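Local coordinates for protein immunomodulatory active chitinase (Trichuris suis, PDB 6G9C) that probably hydrolyses chitin as a family 18 glycosidase, and displays immunomodulatory properties in inflammatory lung disease, at residues A[50-55]-A[386-391]; A[272-277]-A[370-375]; A[313-318]-A[378-383]. One frame throughout, in Å; residues are numbered along the deposited sequence.

Interaction 1 of 3, residues A[50-55]-A[386-391]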
loop_
_atom_site.group_PDB
_atom_site.type_symbol
_atom_site.label_atom_id
_atom_site.label_comp_id
_atom_site.label_asym_id
_atom_site.label_seq_id
_atom_site.Cartn_x
_atom_site.Cartn_y
_atom_site.Cartn_z
ATOM N N GLY A 50 -10.230 -22.370 13.234
ATOM C CA GLY A 50 -9.299 -21.577 14.017
ATOM C C GLY A 50 -8.161 -20.983 13.220
ATOM O O GLY A 50 -7.464 -20.093 13.724
ATOM N N LYS A 51 -7.930 -21.462 11.997
ATOM C CA LYS A 51 -6.842 -20.898 11.204
ATOM C C LYS A 51 -7.126 -19.439 10.867
ATOM O O LYS A 51 -8.179 -19.118 10.307
ATOM C CB LYS A 51 -6.636 -21.699 9.926
ATOM C CG LYS A 51 -5.484 -21.178 9.067
ATOM C CD LYS A 51 -5.610 -21.681 7.638
ATOM C CE LYS A 51 -4.472 -21.179 6.759
ATOM N NZ LYS A 51 -3.223 -21.944 7.004
ATOM N N TYR A 52 -6.181 -18.553 11.202
ATOM C CA TYR A 52 -6.349 -17.118 10.999
ATOM C C TYR A 52 -5.417 -16.654 9.891
ATOM O O TYR A 52 -4.193 -16.819 9.988
ATOM C CB TYR A 52 -6.089 -16.330 12.286
ATOM C CG TYR A 52 -6.502 -14.871 12.184
ATOM C CD1 TYR A 52 -5.647 -13.912 11.612
ATOM C CD2 TYR A 52 -7.745 -14.452 12.647
ATOM C CE1 TYR A 52 -6.041 -12.579 11.510
ATOM C CE2 TYR A 52 -8.144 -13.133 12.548
ATOM C CZ TYR A 52 -7.295 -12.202 11.984
ATOM O OH TYR A 52 -7.716 -10.897 11.907
ATOM N N ASN A 53 -6.002 -16.058 8.847
ATOM C CA ASN A 53 -5.322 -15.452 7.714
ATOM C C ASN A 53 -5.467 -13.936 7.752
ATOM O O ASN A 53 -6.453 -13.420 8.289
ATOM C CB ASN A 53 -5.891 -15.965 6.385
ATOM C CG ASN A 53 -5.822 -17.467 6.267
ATOM O OD1 ASN A 53 -4.835 -18.084 6.678
ATOM N ND2 ASN A 53 -6.872 -18.070 5.711
ATOM N N PRO A 54 -4.507 -13.200 7.183
ATOM C CA PRO A 54 -4.621 -11.731 7.155
ATOM C C PRO A 54 -5.918 -11.226 6.542
ATOM O O PRO A 54 -6.458 -10.212 7.005
ATOM C CB PRO A 54 -3.408 -11.308 6.310
ATOM C CG PRO A 54 -2.406 -12.394 6.537
ATOM C CD PRO A 54 -3.237 -13.665 6.598
ATOM N N GLU A 55 -6.461 -11.923 5.538
ATOM C CA GLU A 55 -7.704 -11.473 4.929
ATOM C C GLU A 55 -8.900 -11.661 5.848
ATOM O O GLU A 55 -9.998 -11.206 5.507
ATOM C CB GLU A 55 -7.937 -12.202 3.603
ATOM C CG GLU A 55 -7.946 -13.719 3.709
ATOM C CD GLU A 55 -6.565 -14.335 3.522
ATOM O OE1 GLU A 55 -5.553 -13.607 3.667
ATOM O OE2 GLU A 55 -6.500 -15.550 3.220
ATOM N N LYS A 386 -22.355 -12.751 14.505
ATOM C CA LYS A 386 -21.520 -11.567 14.403
ATOM C C LYS A 386 -20.054 -11.975 14.397
ATOM O O LYS A 386 -19.623 -12.808 15.204
ATOM C CB LYS A 386 -21.803 -10.617 15.570
ATOM C CG LYS A 386 -21.109 -9.261 15.481
ATOM C CD LYS A 386 -21.416 -8.414 16.709
ATOM C CE LYS A 386 -20.863 -7.003 16.586
ATOM N NZ LYS A 386 -21.178 -6.196 17.806
ATOM N N LYS A 387 -19.296 -11.409 13.463
ATOM C CA LYS A 387 -17.849 -11.575 13.475
ATOM C C LYS A 387 -17.236 -10.640 14.504
ATOM O O LYS A 387 -17.689 -9.504 14.679
ATOM C CB LYS A 387 -17.250 -11.297 12.092
ATOM C CG LYS A 387 -17.705 -12.287 11.021
ATOM C CD LYS A 387 -17.427 -11.770 9.618
ATOM C CE LYS A 387 -18.278 -12.503 8.595
ATOM N NZ LYS A 387 -19.709 -12.070 8.631
ATOM N N TYR A 388 -16.195 -11.126 15.174
ATOM C CA TYR A 388 -15.457 -10.354 16.168
ATOM C C TYR A 388 -16.393 -9.784 17.234
ATOM O O TYR A 388 -16.460 -8.553 17.409
ATOM C CB TYR A 388 -14.669 -9.236 15.501
ATOM C CG TYR A 388 -13.570 -9.685 14.576
ATOM C CD1 TYR A 388 -12.324 -10.045 15.086
ATOM C CD2 TYR A 388 -13.767 -9.717 13.182
ATOM C CE1 TYR A 388 -11.307 -10.435 14.258
ATOM C CE2 TYR A 388 -12.746 -10.114 12.333
ATOM C CZ TYR A 388 -11.510 -10.460 12.888
ATOM O OH TYR A 388 -10.470 -10.853 12.076
ATOM N N PRO A 389 -17.166 -10.623 17.934
ATOM C CA PRO A 389 -18.063 -10.079 18.968
ATOM C C PRO A 389 -17.312 -9.328 20.061
ATOM O O PRO A 389 -17.845 -8.363 20.626
ATOM C CB PRO A 389 -18.767 -11.330 19.517
ATOM C CG PRO A 389 -17.802 -12.450 19.239
ATOM C CD PRO A 389 -17.162 -12.095 17.924
ATOM N N LEU A 390 -16.085 -9.741 20.367
ATOM C CA LEU A 390 -15.301 -9.049 21.386
ATOM C C LEU A 390 -14.626 -7.799 20.825
ATOM O O LEU A 390 -14.797 -6.696 21.357
ATOM C CB LEU A 390 -14.238 -9.986 21.974
ATOM C CG LEU A 390 -14.730 -11.284 22.614
ATOM C CD1 LEU A 390 -13.626 -11.924 23.437
ATOM C CD2 LEU A 390 -15.943 -11.010 23.462
ATOM N N ILE A 391 -13.857 -7.951 19.747
ATOM C CA ILE A 391 -12.995 -6.856 19.307
ATOM C C ILE A 391 -13.808 -5.704 18.709
ATOM O O ILE A 391 -13.416 -4.536 18.836
ATOM C CB ILE A 391 -11.923 -7.409 18.346
ATOM C CG1 ILE A 391 -11.069 -8.436 19.092
ATOM C CG2 ILE A 391 -11.006 -6.299 17.827
ATOM C CD1 ILE A 391 -10.100 -9.174 18.220
#
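Y52 and Y388 reach across from two otherwise well separated loops and meet through their phenol oxygens, Y52 OH lying 2.8 Å from Y388 OH. Their CA atoms are 12.5 Å apart, so the full length of both side chains is spent on bridging the gap. The two side chains run at about a right angle, and each hydroxyl comes to the rim of the other ring, close to its plane, not over a face. The next closest approach, 3.3 Å from Y388 OH to Y52 CE2, lies along that same rim. On Y52 the ring is sent over by a first torsion that sets CG opposite the backbone N (chi1 -169°). Y388 aims its ring from a left-handed backbone conformation (phi/psi 54°/57°).

The link joins the loop between strands 34-40 and 64-72 to the tail that follows the last barrel strand, 364-368. F375 joins the buried cluster: its ring packs edge-to-face with that of Y52, and Y388 also touches it. Y388 OH gives its own hydrogen to the carbonyl oxygen of H56, just past the first segment, which leaves it to accept from Y52. The two buried hydroxyls thus form a directed hydrogen-bond chain, Y52 OH to Y388 OH to H56 O, in which Y388 OH both accepts and donates and is held by two bonds.

Interaction 2 of 3, residues A[272-277]-A[370-375]. With EDO (1,2-ethanediol), chain C; EDO (1,2-ethanediol), chain D.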
loop_
_atom_site.group_PDB
_atom_site.type_symbol
_atom_site.label_atom_id
_atom_site.label_comp_id
_atom_site.label_asym_id
_atom_site.label_seq_id
_atom_site.Cartn_x
_atom_site.Cartn_y
_atom_site.Cartn_z
ATOM N N LEU A 272 -6.542 -5.730 26.466
ATOM C CA LEU A 272 -7.761 -6.542 26.587
ATOM C C LEU A 272 -7.464 -7.937 26.052
ATOM O O LEU A 272 -7.151 -8.083 24.851
ATOM C CB LEU A 272 -8.939 -5.929 25.818
ATOM C CG LEU A 272 -9.275 -4.461 26.080
ATOM C CD1 LEU A 272 -10.350 -4.016 25.110
ATOM C CD2 LEU A 272 -9.727 -4.249 27.509
ATOM N N PRO A 273 -7.534 -8.979 26.878
ATOM C CA PRO A 273 -7.275 -10.335 26.377
ATOM C C PRO A 273 -8.517 -10.922 25.728
ATOM O O PRO A 273 -9.622 -10.783 26.251
ATOM C CB PRO A 273 -6.922 -11.113 27.649
ATOM C CG PRO A 273 -7.669 -10.397 28.736
ATOM C CD PRO A 273 -7.742 -8.950 28.339
ATOM N N THR A 274 -8.334 -11.612 24.596
ATOM C CA THR A 274 -9.431 -12.392 24.010
ATOM C C THR A 274 -9.236 -13.884 24.229
ATOM O O THR A 274 -9.967 -14.695 23.636
ATOM C CB THR A 274 -9.588 -12.100 22.516
ATOM O OG1 THR A 274 -8.332 -12.292 21.852
ATOM C CG2 THR A 274 -10.090 -10.677 22.289
ATOM N N TYR A 275 -8.256 -14.260 25.053
ATOM C CA TYR A 275 -8.021 -15.614 25.525
ATOM C C TYR A 275 -8.334 -15.678 27.012
ATOM O O TYR A 275 -8.528 -14.654 27.683
ATOM C CB TYR A 275 -6.570 -16.059 25.287
ATOM C CG TYR A 275 -5.630 -15.233 26.141
ATOM C CD1 TYR A 275 -5.269 -13.953 25.746
ATOM C CD2 TYR A 275 -5.193 -15.690 27.376
ATOM C CE1 TYR A 275 -4.443 -13.151 26.543
ATOM C CE2 TYR A 275 -4.373 -14.900 28.183
ATOM C CZ TYR A 275 -4.015 -13.632 27.756
ATOM O OH TYR A 275 -3.230 -12.847 28.545
ATOM N N GLY A 276 -8.380 -16.915 27.518
ATOM C CA GLY A 276 -8.487 -17.154 28.940
ATOM C C GLY A 276 -7.393 -18.107 29.397
ATOM O O GLY A 276 -6.640 -18.658 28.588
ATOM N N ARG A 277 -7.324 -18.294 30.716
ATOM C CA ARG A 277 -6.355 -19.195 31.330
ATOM C C ARG A 277 -7.090 -20.189 32.206
ATOM O O ARG A 277 -8.138 -19.874 32.780
ATOM C CB ARG A 277 -5.317 -18.454 32.170
ATOM C CG ARG A 277 -4.454 -17.522 31.343
ATOM C CD ARG A 277 -3.189 -17.067 32.061
ATOM N NE ARG A 277 -2.333 -16.392 31.087
ATOM C CZ ARG A 277 -1.491 -17.013 30.271
ATOM N NH1 ARG A 277 -1.330 -18.330 30.351
ATOM N NH2 ARG A 277 -0.790 -16.308 29.391
ATOM N N LEU A 370 -6.149 -10.802 17.680
ATOM C CA LEU A 370 -7.223 -10.904 16.696
ATOM C C LEU A 370 -7.706 -12.338 16.541
ATOM O O LEU A 370 -8.893 -12.571 16.279
ATOM C CB LEU A 370 -6.740 -10.390 15.339
ATOM C CG LEU A 370 -6.566 -8.890 15.137
ATOM C CD1 LEU A 370 -5.596 -8.650 13.978
ATOM C CD2 LEU A 370 -7.923 -8.214 14.878
ATOM N N ASP A 371 -6.807 -13.312 16.673
ATOM C CA ASP A 371 -7.118 -14.682 16.295
ATOM C C ASP A 371 -7.750 -15.485 17.424
ATOM O O ASP A 371 -8.071 -16.656 17.214
ATOM C CB ASP A 371 -5.860 -15.396 15.799
ATOM C CG ASP A 371 -4.674 -15.198 16.735
ATOM O OD1 ASP A 371 -4.580 -15.941 17.739
ATOM O OD2 ASP A 371 -3.854 -14.293 16.463
ATOM N N TYR A 372 -7.947 -14.889 18.600
ATOM C CA TYR A 372 -8.650 -15.592 19.670
ATOM C C TYR A 372 -10.131 -15.248 19.747
ATOM O O TYR A 372 -10.888 -15.964 20.413
ATOM C CB TYR A 372 -8.014 -15.282 21.020
ATOM C CG TYR A 372 -6.615 -15.800 21.226
ATOM C CD1 TYR A 372 -6.174 -16.986 20.641
ATOM C CD2 TYR A 372 -5.730 -15.095 22.033
ATOM C CE1 TYR A 372 -4.863 -17.455 20.877
ATOM C CE2 TYR A 372 -4.450 -15.539 22.259
ATOM C CZ TYR A 372 -4.021 -16.718 21.693
ATOM O OH TYR A 372 -2.726 -17.124 21.957
ATOM N N ASP A 373 -10.553 -14.165 19.099
ATOM C CA ASP A 373 -11.957 -13.807 19.020
ATOM C C ASP A 373 -12.673 -14.781 18.083
ATOM O O ASP A 373 -12.051 -15.546 17.338
ATOM C CB ASP A 373 -12.086 -12.373 18.510
ATOM C CG ASP A 373 -13.398 -11.694 18.880
ATOM O OD1 ASP A 373 -14.336 -12.318 19.430
ATOM O OD2 ASP A 373 -13.487 -10.480 18.584
ATOM N N ASP A 374 -13.998 -14.735 18.103
ATOM C CA ASP A 374 -14.803 -15.483 17.128
ATOM C C ASP A 374 -14.753 -14.726 15.799
ATOM O O ASP A 374 -15.691 -14.041 15.399
ATOM C CB ASP A 374 -16.230 -15.657 17.645
ATOM C CG ASP A 374 -17.033 -16.734 16.886
ATOM O OD1 ASP A 374 -16.440 -17.647 16.264
ATOM O OD2 ASP A 374 -18.285 -16.671 16.937
ATOM N N PHE A 375 -13.601 -14.822 15.123
ATOM C CA PHE A 375 -13.370 -13.953 13.969
ATOM C C PHE A 375 -14.140 -14.386 12.725
ATOM O O PHE A 375 -14.331 -13.565 11.820
ATOM C CB PHE A 375 -11.868 -13.848 13.653
ATOM C CG PHE A 375 -11.205 -15.162 13.378
ATOM C CD1 PHE A 375 -10.663 -15.903 14.419
ATOM C CD2 PHE A 375 -11.107 -15.650 12.079
ATOM C CE1 PHE A 375 -10.042 -17.116 14.181
ATOM C CE2 PHE A 375 -10.485 -16.865 11.825
ATOM C CZ PHE A 375 -9.950 -17.599 12.886
HETATM C C1 EDO C . -1.872 -16.022 25.259
HETATM O O1 EDO C . -1.415 -15.834 23.919
HETATM C C2 EDO C . -1.966 -17.526 25.451
HETATM O O2 EDO C . -0.678 -18.146 25.358
HETATM C C1 EDO D . 0.333 -12.145 25.737
HETATM O O1 EDO D . 1.545 -11.674 26.317
HETATM C C2 EDO D . -0.495 -12.900 26.775
HETATM O O2 EDO D . 0.306 -13.901 27.411
#
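Strand 268-281 runs beside strand 364-368 in the TIM barrel of this family 18 protein, and where it breaks at T274, still bonded through its backbone to W368 of the neighbouring strand, T274 and Y275 pack against Y372. The T274 side chain presses on the base of Y372: T274 OG1 is 3.1 Å from Y372 CB. That hydroxyl is hydrogen-bonded to the carbonyl oxygen of T369, so its polar demand is met beside the aromatic contact. D373 N, buried here as well, has no hydrogen-bond partner.

With CG set between its backbone N and carbonyl carbon (chi1 66°), Y275 leads the end of its side chain away from 370-375 while its CB stays 3.5 Å from Y372 CD2. The rings lean together at an oblique 65° with centroids 5.8 Å apart. In family 18 chitinases the C-terminal ends of the barrel strands surround the substrate cleft, and two ethanediol molecules, probably from the crystallisation liquor, settle beside these tyrosines in a manner consistent with such a pocket. One diol lays its C1 over the centre of the Y275 ring, 3.8 Å above the plane, while its O1 stands 2.7 Å from Y372 OH in a hydrogen bond, in the plane of that ring. The second diol meets the guanidinium edge of R277 through a weak bond, its O2 3.3 Å from R277 NH2. Between them the diols also bond to W368 NE1 and D221 OD2. D221 binds both Y275 OH and R277 NE, tying the two side chains together. On the Y372 ring, D371 OD1 lies over one face near the rim, held by a salt bridge to R46.

Interaction 3 of 3, residues A[313-318]-A[378-383]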
loop_
_atom_site.group_PDB
_atom_site.type_symbol
_atom_site.label_atom_id
_atom_site.label_comp_id
_atom_site.label_asym_id
_atom_site.label_seq_id
_atom_site.Cartn_x
_atom_site.Cartn_y
_atom_site.Cartn_z
ATOM N N GLU A 313 -13.196 -20.938 21.668
ATOM C CA GLU A 313 -13.216 -22.263 22.280
ATOM C C GLU A 313 -14.105 -22.282 23.518
ATOM O O GLU A 313 -14.762 -23.291 23.802
ATOM C CB GLU A 313 -11.794 -22.696 22.640
ATOM C CG GLU A 313 -11.002 -23.297 21.495
ATOM C CD GLU A 313 -9.535 -23.456 21.861
ATOM O OE1 GLU A 313 -9.104 -22.807 22.836
ATOM O OE2 GLU A 313 -8.823 -24.229 21.186
ATOM N N VAL A 314 -14.124 -21.182 24.278
ATOM C CA VAL A 314 -15.097 -21.054 25.363
ATOM C C VAL A 314 -16.512 -21.161 24.809
ATOM O O VAL A 314 -17.373 -21.838 25.385
ATOM C CB VAL A 314 -14.896 -19.730 26.126
ATOM C CG1 VAL A 314 -16.105 -19.464 27.053
ATOM C CG2 VAL A 314 -13.558 -19.744 26.903
ATOM N N CYS A 315 -16.778 -20.498 23.681
ATOM C CA CYS A 315 -18.102 -20.602 23.077
ATOM C C CYS A 315 -18.456 -22.050 22.770
ATOM O O CYS A 315 -19.589 -22.488 23.018
ATOM C CB CYS A 315 -18.153 -19.754 21.809
ATOM S SG CYS A 315 -18.442 -18.010 22.133
ATOM N N GLN A 316 -17.498 -22.802 22.218
ATOM C CA GLN A 316 -17.716 -24.220 21.937
ATOM C C GLN A 316 -18.066 -24.982 23.210
ATOM O O GLN A 316 -18.943 -25.852 23.200
ATOM C CB GLN A 316 -16.470 -24.805 21.264
ATOM C CG GLN A 316 -16.620 -26.198 20.661
ATOM C CD GLN A 316 -15.537 -26.507 19.624
ATOM O OE1 GLN A 316 -15.805 -26.564 18.422
ATOM N NE2 GLN A 316 -14.309 -26.706 20.093
ATOM N N LYS A 317 -17.406 -24.661 24.326
ATOM C CA LYS A 317 -17.714 -25.365 25.573
ATOM C C LYS A 317 -19.045 -24.923 26.172
ATOM O O LYS A 317 -19.765 -25.746 26.753
ATOM C CB LYS A 317 -16.575 -25.167 26.579
ATOM C CG LYS A 317 -15.288 -25.882 26.186
ATOM C CD LYS A 317 -14.229 -25.729 27.266
ATOM C CE LYS A 317 -12.992 -26.551 26.941
ATOM N NZ LYS A 317 -13.350 -27.977 26.668
ATOM N N LEU A 318 -19.407 -23.650 26.021
ATOM C CA LEU A 318 -20.738 -23.211 26.432
ATOM C C LEU A 318 -21.829 -23.967 25.679
ATOM O O LEU A 318 -22.849 -24.360 26.263
ATOM C CB LEU A 318 -20.874 -21.703 26.205
ATOM C CG LEU A 318 -20.156 -20.864 27.260
ATOM C CD1 LEU A 318 -20.154 -19.393 26.872
ATOM C CD2 LEU A 318 -20.829 -21.085 28.600
ATOM N N SER A 378 -18.369 -18.175 13.685
ATOM C CA SER A 378 -18.828 -19.547 13.463
ATOM C C SER A 378 -18.902 -20.386 14.733
ATOM O O SER A 378 -19.467 -21.489 14.691
ATOM C CB SER A 378 -17.907 -20.257 12.461
ATOM O OG SER A 378 -16.637 -20.516 13.055
ATOM N N PHE A 379 -18.340 -19.912 15.845
ATOM C CA PHE A 379 -18.312 -20.692 17.074
ATOM C C PHE A 379 -19.368 -20.281 18.091
ATOM O O PHE A 379 -19.829 -21.133 18.851
ATOM C CB PHE A 379 -16.934 -20.590 17.737
ATOM C CG PHE A 379 -15.858 -21.376 17.041
ATOM C CD1 PHE A 379 -15.676 -22.726 17.326
ATOM C CD2 PHE A 379 -15.016 -20.765 16.117
ATOM C CE1 PHE A 379 -14.677 -23.459 16.697
ATOM C CE2 PHE A 379 -14.004 -21.488 15.488
ATOM C CZ PHE A 379 -13.841 -22.839 15.774
ATOM N N CYS A 380 -19.743 -19.004 18.154
ATOM C CA CYS A 380 -20.673 -18.530 19.172
ATOM C C CYS A 380 -22.081 -18.373 18.602
ATOM O O CYS A 380 -22.265 -17.994 17.441
ATOM C CB CYS A 380 -20.210 -17.194 19.756
ATOM S SG CYS A 380 -18.464 -17.124 20.274
ATOM N N THR A 381 -23.084 -18.637 19.441
ATOM C CA THR A 381 -24.473 -18.488 19.008
ATOM C C THR A 381 -25.163 -17.256 19.578
ATOM O O THR A 381 -26.091 -16.742 18.951
ATOM C CB THR A 381 -25.293 -19.725 19.382
ATOM O OG1 THR A 381 -25.576 -19.713 20.788
ATOM C CG2 THR A 381 -24.540 -20.997 19.023
ATOM N N GLU A 382 -24.729 -16.750 20.736
ATOM C CA GLU A 382 -25.466 -15.670 21.386
ATOM C C GLU A 382 -25.354 -14.336 20.654
ATOM O O GLU A 382 -26.105 -13.412 20.987
ATOM C CB GLU A 382 -25.002 -15.511 22.840
ATOM C CG GLU A 382 -23.955 -14.421 23.052
ATOM C CD GLU A 382 -23.365 -14.422 24.454
ATOM O OE1 GLU A 382 -23.174 -15.518 25.000
ATOM O OE2 GLU A 382 -23.073 -13.335 24.996
ATOM N N HIS A 383 -24.454 -14.210 19.673
ATOM C CA HIS A 383 -24.296 -12.972 18.916
ATOM C C HIS A 383 -24.917 -13.031 17.519
ATOM O O HIS A 383 -24.772 -12.071 16.752
ATOM C CB HIS A 383 -22.806 -12.597 18.794
ATOM C CG HIS A 383 -21.980 -12.956 19.994
ATOM N ND1 HIS A 383 -22.055 -12.267 21.187
ATOM C CD2 HIS A 383 -21.045 -13.921 20.176
ATOM C CE1 HIS A 383 -21.210 -12.797 22.054
ATOM N NE2 HIS A 383 -20.586 -13.801 21.465
HETATM O O HOH W 1 -21.959 -20.443 21.987
#
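C315 and C380 are joined by a disulfide, SG to SG 2.1 Å, that turns with a chi3 of 90°, close to the unstrained value and right-handed in sense. Both sulfurs stand opposite their own carbonyl carbon, beside the backbone N. C315 points straight from helix 311-319 at the loop, and its CB also lies 3.7 Å from F379 O.

One residue further along the helix, Q316 extends obliquely to F379. Its amide oxygen OE1 approaches the ring edge in the ring plane, 3.7 Å from F379 CE1, the amide itself being turned 73° from the ring. The F379 ring also meets that of Y312, one helical turn back. A water joins the two backbones loosely, giving a hydrogen to C315 O and accepting a weak bond from T381 N.

The helix belongs to the insertion between the last two barrel strands that family 18 chitinases of this type carry. With no direct hydrogen bond between the segments, the covalent bridge, as suits a secreted protein, is the main tie between them, supplemented by a hydrogen bond between H383 NE2 and Y311 OH at the start of the helix.

How the interactions relate
From the N terminus, residues 50-55 open the longest loop, which interaction 1 closes at 386-391. Within it lie both other contacts: interaction 2 runs from strand 268-281 to 370-375 and interaction 3 from helix 311-319 to 378-383. These two cross, since 313-318 lies between 272-277 and 370-375 while its partner 378-383 comes after both. All three second segments belong to the one stretch between strand 364-368 and helix 392-398, which thereby binds an early loop, a barrel strand and the insertion helix. Two aspartates knit them: D373 OD2 receives I391 N at 2.8 Å, and D374 takes F379 N and C380 N on its two carboxylate oxygens. P389 packs on H383.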